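Local coordinates for protein BauA (Acinetobacter baumannii, PDB 6H7F) that probably imports iron bound to acinetobactin-type siderophores across the outer membrane as a TonB-dependent receptor, at residues T313-N318 against G337-D342; D377-R382 against P410-H415. All coordinates share one frame; numbering follows the deposited sequence.

Contact 1: residues T313-N318 against G337-D342; sequences TEYKYN and GQLAFD. With FV8 ((4~{S},5~{R})-2-[2,3-bis(oxidanyl)phenyl]-~{N}-[2-(1~{H}-imidazol-4-yl)ethyl]-5-methyl-~{N}-oxidanyl-4,5-dihydro-1,3-oxazole-4-carboxamide), chain E.
Y315 turns its CG away from its backbone N (chi1 176°), while F341 holds its ring between backbone N and carbonyl carbon (chi1 65°), which turns one face of the phenyl ring to the tyrosine CB. That CB lies 3.6 Å from the F341 centroid, a CH-pi contact. The ring planes are nearly parallel (17°) but slid apart, with little overlap; Y315 CD2 and F341 CE2 come closest, at 3.4 Å. L339 CD2 crosses to Y315 CE2 at 3.7 Å. Two pairs of backbone hydrogen bonds, Y315 with F341 and Y317 with L339, join the two antiparallel strands that carry this face.

The siderophore binds there: Y315 OH donates a hydrogen bond to FV8 O (2.7 Å) at the edge of the phenol ring, and the carbonyl carbon C lies over the face of Y317, whose OH bonds to A320 O. On the opposite face, Q338 NE2 donates a hydrogen bond to N318 OD1 (2.9 Å) from above the carbonyl plane, with the amides almost perpendicular; both have further partners among P406, E407 and T409. A water there accepts from K316 NZ and is within hydrogen-bonding distance of Y315 O and D342 OD1. The siderophore thus meets a largely apolar surface to which Y315 OH and, from outside the two strands, R256 NH1 add hydrogen bonds, while the charged and amide side chains of these segments stay on the other face.

Contact 2: residues D377-R382 against P410-H415; sequences DDYGYR and PPFLFH. With FV8 ((4~{S},5~{R})-2-[2,3-bis(oxidanyl)phenyl]-~{N}-[2-(1~{H}-imidazol-4-yl)ethyl]-5-methyl-~{N}-oxidanyl-4,5-dihydro-1,3-oxazole-4-carboxamide), chain E.
Y379 and F412 meet edge to face: the rim of the phenyl ring points at the face of the tyrosine, with centroids 5.7 Å apart and planes at 71°. On the same face of the strand pair, H415 ND1 donates a hydrogen bond to D377 OD1 (2.8 Å). The carboxylate oxygen lies in the plane of the imidazole, but the ring approaches it from above the carboxylate plane, the two planes being 48° apart. Farther along on this side, P411 CD sits over the face of Y381, 3.5 Å from the ring centroid, and Y381 OH is anchored to T409.

The other face carries D378 and F414, which run side by side. With CG between its backbone N and carbonyl carbon (chi1 60°), F414 leans its ring toward D378, whose CB rests on the ring face, 4.0 Å from the centroid. Q376 NE2 bonds to D378 OD1, and a water bridges that oxygen and F414 O. L413 CD1 packs on G380 N at 3.4 Å, beside FV8, whose catechol carbon CAG also lies over one face of the R382 guanidinium.

The register shifts by one residue between D378 and Y379, as the backbone bonds show. D378 N bonds to F414 O, while D378 O receives L413 N at 2.8 Å and, weakly, F414 N at 3.4 Å; G380 N then bonds to P411 O (3.0 Å). Two residues, L413 and F414, thus face the single residue D378, which defines a classic beta bulge. It lies near the start of strand 412-431, where this antiparallel pair of the TonB-dependent receptor barrel leads into the extracellular loop bordering the siderophore site.

How the contacts relate
The two contacts lie side by side in the barrel wall, their centres about 9 Å apart. Strands 302-318, 331-358, 361-381 and 412-431 are consecutive neighbours, each antiparallel to the next; contact 1 joins the first two and contact 2 the last two, so contact 1 closes along the chain before contact 2 opens. The middle strands bind them together through probable hydrogen bonds from Y379 N to A340 O (2.7 Å) and from Y381 N to Q338 O (2.8 Å), and F341 and L339 pack against strand 361-381. Both contacts touch FV8, so this continuous four-strand part of the barrel forms one wall of the siderophore pocket.

Contact 1: residues T313-N318 against G337-D342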
loop_
_atom_site.group_PDB
_atom_site.type_symbol
_atom_site.label_atom_id
_atom_site.label_comp_id
_atom_site.label_asym_id
_atom_site.label_seq_id
_atom_site.Cartn_x
_atom_site.Cartn_y
_atom_site.Cartn_z
ATOM N N THR A 313 10.564 9.507 -38.524
ATOM C CA THR A 313 9.957 9.876 -37.290
ATOM C C THR A 313 8.863 10.895 -37.591
ATOM O O THR A 313 9.122 11.880 -38.296
ATOM C CB THR A 313 11.005 10.447 -36.330
ATOM O OG1 THR A 313 11.888 9.388 -35.962
ATOM C CG2 THR A 313 10.403 11.062 -35.086
ATOM N N GLU A 314 7.659 10.646 -37.065
ATOM C CA GLU A 314 6.600 11.660 -36.953
ATOM C C GLU A 314 6.285 11.896 -35.472
ATOM O O GLU A 314 5.810 10.996 -34.786
ATOM C CB GLU A 314 5.344 11.227 -37.710
ATOM C CG GLU A 314 5.597 10.886 -39.173
ATOM C CD GLU A 314 4.426 10.227 -39.902
ATOM O OE1 GLU A 314 3.320 10.160 -39.333
ATOM O OE2 GLU A 314 4.629 9.773 -41.028
ATOM N N TYR A 315 6.602 13.102 -34.997
ATOM C CA TYR A 315 6.338 13.565 -33.632
ATOM C C TYR A 315 5.209 14.592 -33.650
ATOM O O TYR A 315 5.207 15.517 -34.488
ATOM C CB TYR A 315 7.578 14.231 -33.035
ATOM C CG TYR A 315 7.416 14.833 -31.658
ATOM C CD1 TYR A 315 7.686 14.102 -30.517
ATOM C CD2 TYR A 315 7.047 16.158 -31.493
ATOM C CE1 TYR A 315 7.575 14.655 -29.251
ATOM C CE2 TYR A 315 6.956 16.735 -30.244
ATOM C CZ TYR A 315 7.217 15.979 -29.113
ATOM O OH TYR A 315 7.111 16.539 -27.874
ATOM N N LYS A 316 4.274 14.430 -32.711
ATOM C CA LYS A 316 3.185 15.398 -32.493
ATOM C C LYS A 316 2.964 15.591 -30.992
ATOM O O LYS A 316 2.873 14.611 -30.238
ATOM C CB LYS A 316 1.899 14.912 -33.159
ATOM C CG LYS A 316 1.924 14.882 -34.682
ATOM C CD LYS A 316 0.776 14.061 -35.276
ATOM C CE LYS A 316 0.427 14.424 -36.702
ATOM N NZ LYS A 316 1.626 14.448 -37.568
ATOM N N TYR A 317 2.866 16.854 -30.576
ATOM C CA TYR A 317 2.662 17.216 -29.176
ATOM C C TYR A 317 1.653 18.357 -29.097
ATOM O O TYR A 317 1.801 19.385 -29.767
ATOM C CB TYR A 317 3.983 17.616 -28.512
ATOM C CG TYR A 317 3.876 18.024 -27.058
ATOM C CD1 TYR A 317 3.344 19.244 -26.680
ATOM C CD2 TYR A 317 4.368 17.213 -26.059
ATOM C CE1 TYR A 317 3.270 19.628 -25.346
ATOM C CE2 TYR A 317 4.307 17.577 -24.723
ATOM C CZ TYR A 317 3.756 18.791 -24.355
ATOM O OH TYR A 317 3.710 19.138 -23.022
ATOM N N ASN A 318 0.625 18.149 -28.272
ATOM C CA ASN A 318 -0.375 19.167 -27.957
ATOM C C ASN A 318 -0.519 19.236 -26.429
ATOM O O ASN A 318 -0.988 18.284 -25.814
ATOM C CB ASN A 318 -1.694 18.846 -28.668
ATOM C CG ASN A 318 -2.706 19.979 -28.643
ATOM O OD1 ASN A 318 -2.402 21.107 -28.237
ATOM N ND2 ASN A 318 -3.911 19.695 -29.118
ATOM N N GLY A 337 1.457 25.048 -26.008
ATOM C CA GLY A 337 2.171 25.007 -27.258
ATOM C C GLY A 337 1.800 23.773 -28.050
ATOM O O GLY A 337 1.236 22.842 -27.502
ATOM N N GLN A 338 2.099 23.795 -29.353
ATOM C CA GLN A 338 1.947 22.640 -30.224
ATOM C C GLN A 338 3.193 22.520 -31.092
ATOM O O GLN A 338 3.784 23.536 -31.511
ATOM C CB GLN A 338 0.699 22.764 -31.103
ATOM C CG GLN A 338 -0.585 22.937 -30.306
ATOM C CD GLN A 338 -1.824 23.000 -31.172
ATOM O OE1 GLN A 338 -1.758 23.250 -32.381
ATOM N NE2 GLN A 338 -2.974 22.787 -30.546
ATOM N N LEU A 339 3.579 21.277 -31.353
ATOM C CA LEU A 339 4.697 20.979 -32.216
ATOM C C LEU A 339 4.387 19.707 -33.010
ATOM O O LEU A 339 3.831 18.727 -32.470
ATOM C CB LEU A 339 5.954 20.826 -31.360
ATOM C CG LEU A 339 7.233 20.463 -32.113
ATOM C CD1 LEU A 339 7.692 21.608 -33.010
ATOM C CD2 LEU A 339 8.341 20.098 -31.128
ATOM N N ALA A 340 4.713 19.752 -34.307
ATOM C CA ALA A 340 4.841 18.563 -35.121
ATOM C C ALA A 340 6.143 18.651 -35.907
ATOM O O ALA A 340 6.513 19.724 -36.365
ATOM C CB ALA A 340 3.653 18.431 -36.033
ATOM N N PHE A 341 6.853 17.531 -36.019
ATOM C CA PHE A 341 7.961 17.480 -36.906
ATOM C C PHE A 341 8.044 16.092 -37.532
ATOM O O PHE A 341 7.637 15.092 -36.925
ATOM C CB PHE A 341 9.248 17.956 -36.224
ATOM C CG PHE A 341 9.766 17.115 -35.086
ATOM C CD1 PHE A 341 10.504 15.970 -35.322
ATOM C CD2 PHE A 341 9.602 17.526 -33.772
ATOM C CE1 PHE A 341 11.020 15.224 -34.265
ATOM C CE2 PHE A 341 10.125 16.786 -32.718
ATOM C CZ PHE A 341 10.835 15.636 -32.964
ATOM N N ASP A 342 8.493 16.091 -38.794
ATOM C CA ASP A 342 8.713 14.891 -39.616
ATOM C C ASP A 342 10.172 14.884 -40.036
ATOM O O ASP A 342 10.684 15.903 -40.503
ATOM C CB ASP A 342 7.829 14.874 -40.871
ATOM C CG ASP A 342 6.343 14.974 -40.565
ATOM O OD1 ASP A 342 5.902 14.307 -39.610
ATOM O OD2 ASP A 342 5.643 15.723 -41.278
HETATM C CAJ FV8 E . 11.842 19.418 -30.286
HETATM N NAN FV8 E . 11.849 20.466 -31.100
HETATM C CAI FV8 E . 11.361 21.534 -30.390
HETATM N NAO FV8 E . 11.052 21.152 -29.106
HETATM C CAT FV8 E . 11.369 19.852 -29.075
HETATM C CAK FV8 E . 11.224 18.942 -27.873
HETATM C CAL FV8 E . 9.740 18.659 -27.588
HETATM N NAY FV8 E . 9.075 19.923 -27.289
HETATM O OAE FV8 E . 9.806 20.917 -26.693
HETATM C C FV8 E . 7.797 20.124 -27.536
HETATM O O FV8 E . 7.075 19.229 -28.058
HETATM C CA FV8 E . 7.382 21.446 -27.228
HETATM N N FV8 E . 8.182 22.423 -28.034
HETATM C CB FV8 E . 5.953 21.746 -27.636
HETATM C CG2 FV8 E . 5.125 22.354 -26.477
HETATM O OG1 FV8 E . 6.038 22.770 -28.632
HETATM C CAR FV8 E . 7.336 23.161 -28.781
HETATM C CAV FV8 E . 7.702 24.088 -29.700
HETATM C CAH FV8 E . 6.717 24.681 -30.498
HETATM C CAF FV8 E . 7.055 25.638 -31.471
HETATM C CAG FV8 E . 8.401 25.994 -31.680
HETATM C CAS FV8 E . 9.385 25.386 -30.896
HETATM O OAC FV8 E . 10.717 25.671 -31.019
HETATM C CAU FV8 E . 9.016 24.436 -29.937
HETATM O OAD FV8 E . 9.974 23.873 -29.178
HETATM O O HOH W 1 4.337 14.897 -37.175
#

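Contact 2: residues D377-R382 against P410-H415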
loop_
_atom_site.group_PDB
_atom_site.type_symbol
_atom_site.label_atom_id
_atom_site.label_comp_id
_atom_site.label_asym_id
_atom_site.label_seq_id
_atom_site.Cartn_x
_atom_site.Cartn_y
_atom_site.Cartn_z
ATOM N N ASP A 377 10.868 18.656 -41.460
ATOM C CA ASP A 377 9.938 19.805 -41.384
ATOM C C ASP A 377 9.402 19.966 -39.946
ATOM O O ASP A 377 9.000 18.984 -39.271
ATOM C CB ASP A 377 8.791 19.641 -42.383
ATOM C CG ASP A 377 9.244 19.599 -43.835
ATOM O OD1 ASP A 377 9.998 20.508 -44.239
ATOM O OD2 ASP A 377 8.821 18.673 -44.553
ATOM N N ASP A 378 9.375 21.216 -39.487
ATOM C CA ASP A 378 8.853 21.564 -38.191
ATOM C C ASP A 378 7.610 22.439 -38.384
ATOM O O ASP A 378 7.624 23.386 -39.181
ATOM C CB ASP A 378 9.893 22.294 -37.332
ATOM C CG ASP A 378 10.880 21.378 -36.608
ATOM O OD1 ASP A 378 11.691 20.714 -37.304
ATOM O OD2 ASP A 378 10.870 21.363 -35.351
ATOM N N TYR A 379 6.559 22.107 -37.624
ATOM C CA TYR A 379 5.334 22.896 -37.487
ATOM C C TYR A 379 5.091 23.141 -36.002
ATOM O O TYR A 379 5.309 22.243 -35.194
ATOM C CB TYR A 379 4.125 22.128 -38.041
ATOM C CG TYR A 379 4.317 21.502 -39.397
ATOM C CD1 TYR A 379 5.152 20.410 -39.569
ATOM C CD2 TYR A 379 3.651 21.994 -40.510
ATOM C CE1 TYR A 379 5.331 19.827 -40.813
ATOM C CE2 TYR A 379 3.811 21.421 -41.762
ATOM C CZ TYR A 379 4.662 20.339 -41.918
ATOM O OH TYR A 379 4.838 19.780 -43.156
ATOM N N GLY A 380 4.611 24.328 -35.635
ATOM C CA GLY A 380 4.386 24.585 -34.231
ATOM C C GLY A 380 3.787 25.948 -33.936
ATOM O O GLY A 380 3.778 26.849 -34.772
ATOM N N TYR A 381 3.287 26.072 -32.702
ATOM C CA TYR A 381 2.965 27.324 -32.095
ATOM C C TYR A 381 3.805 27.494 -30.830
ATOM O O TYR A 381 3.819 26.615 -29.979
ATOM C CB TYR A 381 1.501 27.364 -31.666
ATOM C CG TYR A 381 0.455 27.406 -32.752
ATOM C CD1 TYR A 381 0.296 28.518 -33.565
ATOM C CD2 TYR A 381 -0.457 26.369 -32.880
ATOM C CE1 TYR A 381 -0.717 28.576 -34.514
ATOM C CE2 TYR A 381 -1.475 26.413 -33.814
ATOM C CZ TYR A 381 -1.604 27.515 -34.638
ATOM O OH TYR A 381 -2.626 27.528 -35.539
ATOM N N ARG A 382 4.465 28.646 -30.708
ATOM C CA ARG A 382 4.960 29.146 -29.423
ATOM C C ARG A 382 3.797 29.834 -28.697
ATOM O O ARG A 382 3.689 29.784 -27.490
ATOM C CB ARG A 382 6.150 30.091 -29.640
ATOM C CG ARG A 382 7.483 29.381 -29.867
ATOM C CD ARG A 382 8.627 30.302 -30.317
ATOM N NE ARG A 382 8.763 30.403 -31.776
ATOM C CZ ARG A 382 9.597 29.672 -32.521
ATOM N NH1 ARG A 382 10.622 29.048 -31.962
ATOM N NH2 ARG A 382 9.401 29.564 -33.824
ATOM N N PRO A 410 -0.881 23.154 -35.996
ATOM C CA PRO A 410 0.374 23.897 -35.968
ATOM C C PRO A 410 0.793 24.251 -37.390
ATOM O O PRO A 410 0.799 23.393 -38.268
ATOM C CB PRO A 410 1.351 22.924 -35.299
ATOM C CG PRO A 410 0.779 21.564 -35.632
ATOM C CD PRO A 410 -0.725 21.758 -35.560
ATOM N N PRO A 411 1.123 25.529 -37.665
ATOM C CA PRO A 411 1.552 25.933 -38.997
ATOM C C PRO A 411 3.042 25.636 -39.233
ATOM O O PRO A 411 3.822 25.566 -38.286
ATOM C CB PRO A 411 1.305 27.446 -38.979
ATOM C CG PRO A 411 1.593 27.836 -37.535
ATOM C CD PRO A 411 1.118 26.650 -36.707
ATOM N N PHE A 412 3.415 25.513 -40.503
ATOM C CA PHE A 412 4.767 25.243 -40.918
ATOM C C PHE A 412 5.684 26.367 -40.430
ATOM O O PHE A 412 5.343 27.534 -40.534
ATOM C CB PHE A 412 4.823 25.094 -42.440
ATOM C CG PHE A 412 6.213 24.978 -43.009
ATOM C CD1 PHE A 412 6.918 23.784 -42.917
ATOM C CD2 PHE A 412 6.812 26.057 -43.645
ATOM C CE1 PHE A 412 8.192 23.671 -43.454
ATOM C CE2 PHE A 412 8.087 25.947 -44.178
ATOM C CZ PHE A 412 8.779 24.757 -44.073
ATOM N N LEU A 413 6.852 25.985 -39.896
ATOM C CA LEU A 413 7.832 26.925 -39.375
ATOM C C LEU A 413 9.066 26.960 -40.290
ATOM O O LEU A 413 9.490 28.021 -40.705
ATOM C CB LEU A 413 8.224 26.517 -37.948
ATOM C CG LEU A 413 7.124 26.636 -36.894
ATOM C CD1 LEU A 413 7.588 26.057 -35.575
ATOM C CD2 LEU A 413 6.681 28.086 -36.721
ATOM N N PHE A 414 9.670 25.797 -40.551
ATOM C CA PHE A 414 10.924 25.758 -41.289
ATOM C C PHE A 414 11.286 24.322 -41.678
ATOM O O PHE A 414 10.890 23.351 -41.012
ATOM C CB PHE A 414 12.051 26.412 -40.487
ATOM C CG PHE A 414 12.348 25.775 -39.154
ATOM C CD1 PHE A 414 13.142 24.642 -39.070
ATOM C CD2 PHE A 414 11.855 26.327 -37.978
ATOM C CE1 PHE A 414 13.415 24.059 -37.842
ATOM C CE2 PHE A 414 12.123 25.740 -36.752
ATOM C CZ PHE A 414 12.893 24.600 -36.687
ATOM N N HIS A 415 12.024 24.224 -42.793
ATOM C CA HIS A 415 12.696 23.023 -43.255
ATOM C C HIS A 415 14.157 23.075 -42.799
ATOM O O HIS A 415 14.775 24.138 -42.789
ATOM C CB HIS A 415 12.559 22.921 -44.785
ATOM C CG HIS A 415 13.161 21.693 -45.380
ATOM N ND1 HIS A 415 12.478 20.485 -45.447
ATOM C CD2 HIS A 415 14.368 21.477 -45.952
ATOM C CE1 HIS A 415 13.249 19.578 -46.019
ATOM N NE2 HIS A 415 14.415 20.161 -46.335
HETATM C CAJ FV8 E . 11.842 19.418 -30.286
HETATM N NAN FV8 E . 11.849 20.466 -31.100
HETATM C CAI FV8 E . 11.361 21.534 -30.390
HETATM N NAO FV8 E . 11.052 21.152 -29.106
HETATM C CAT FV8 E . 11.369 19.852 -29.075
HETATM C CAK FV8 E . 11.224 18.942 -27.873
HETATM C CAL FV8 E . 9.740 18.659 -27.588
HETATM N NAY FV8 E . 9.075 19.923 -27.289
HETATM O OAE FV8 E . 9.806 20.917 -26.693
HETATM C C FV8 E . 7.797 20.124 -27.536
HETATM O O FV8 E . 7.075 19.229 -28.058
HETATM C CA FV8 E . 7.382 21.446 -27.228
HETATM N N FV8 E . 8.182 22.423 -28.034
HETATM C CB FV8 E . 5.953 21.746 -27.636
HETATM C CG2 FV8 E . 5.125 22.354 -26.477
HETATM O OG1 FV8 E . 6.038 22.770 -28.632
HETATM C CAR FV8 E . 7.336 23.161 -28.781
HETATM C CAV FV8 E . 7.702 24.088 -29.700
HETATM C CAH FV8 E . 6.717 24.681 -30.498
HETATM C CAF FV8 E . 7.055 25.638 -31.471
HETATM C CAG FV8 E . 8.401 25.994 -31.680
HETATM C CAS FV8 E . 9.385 25.386 -30.896
HETATM O OAC FV8 E . 10.717 25.671 -31.019
HETATM C CAU FV8 E . 9.016 24.436 -29.937
HETATM O OAD FV8 E . 9.974 23.873 -29.178
HETATM O O HOH W 2 12.754 21.497 -39.624
#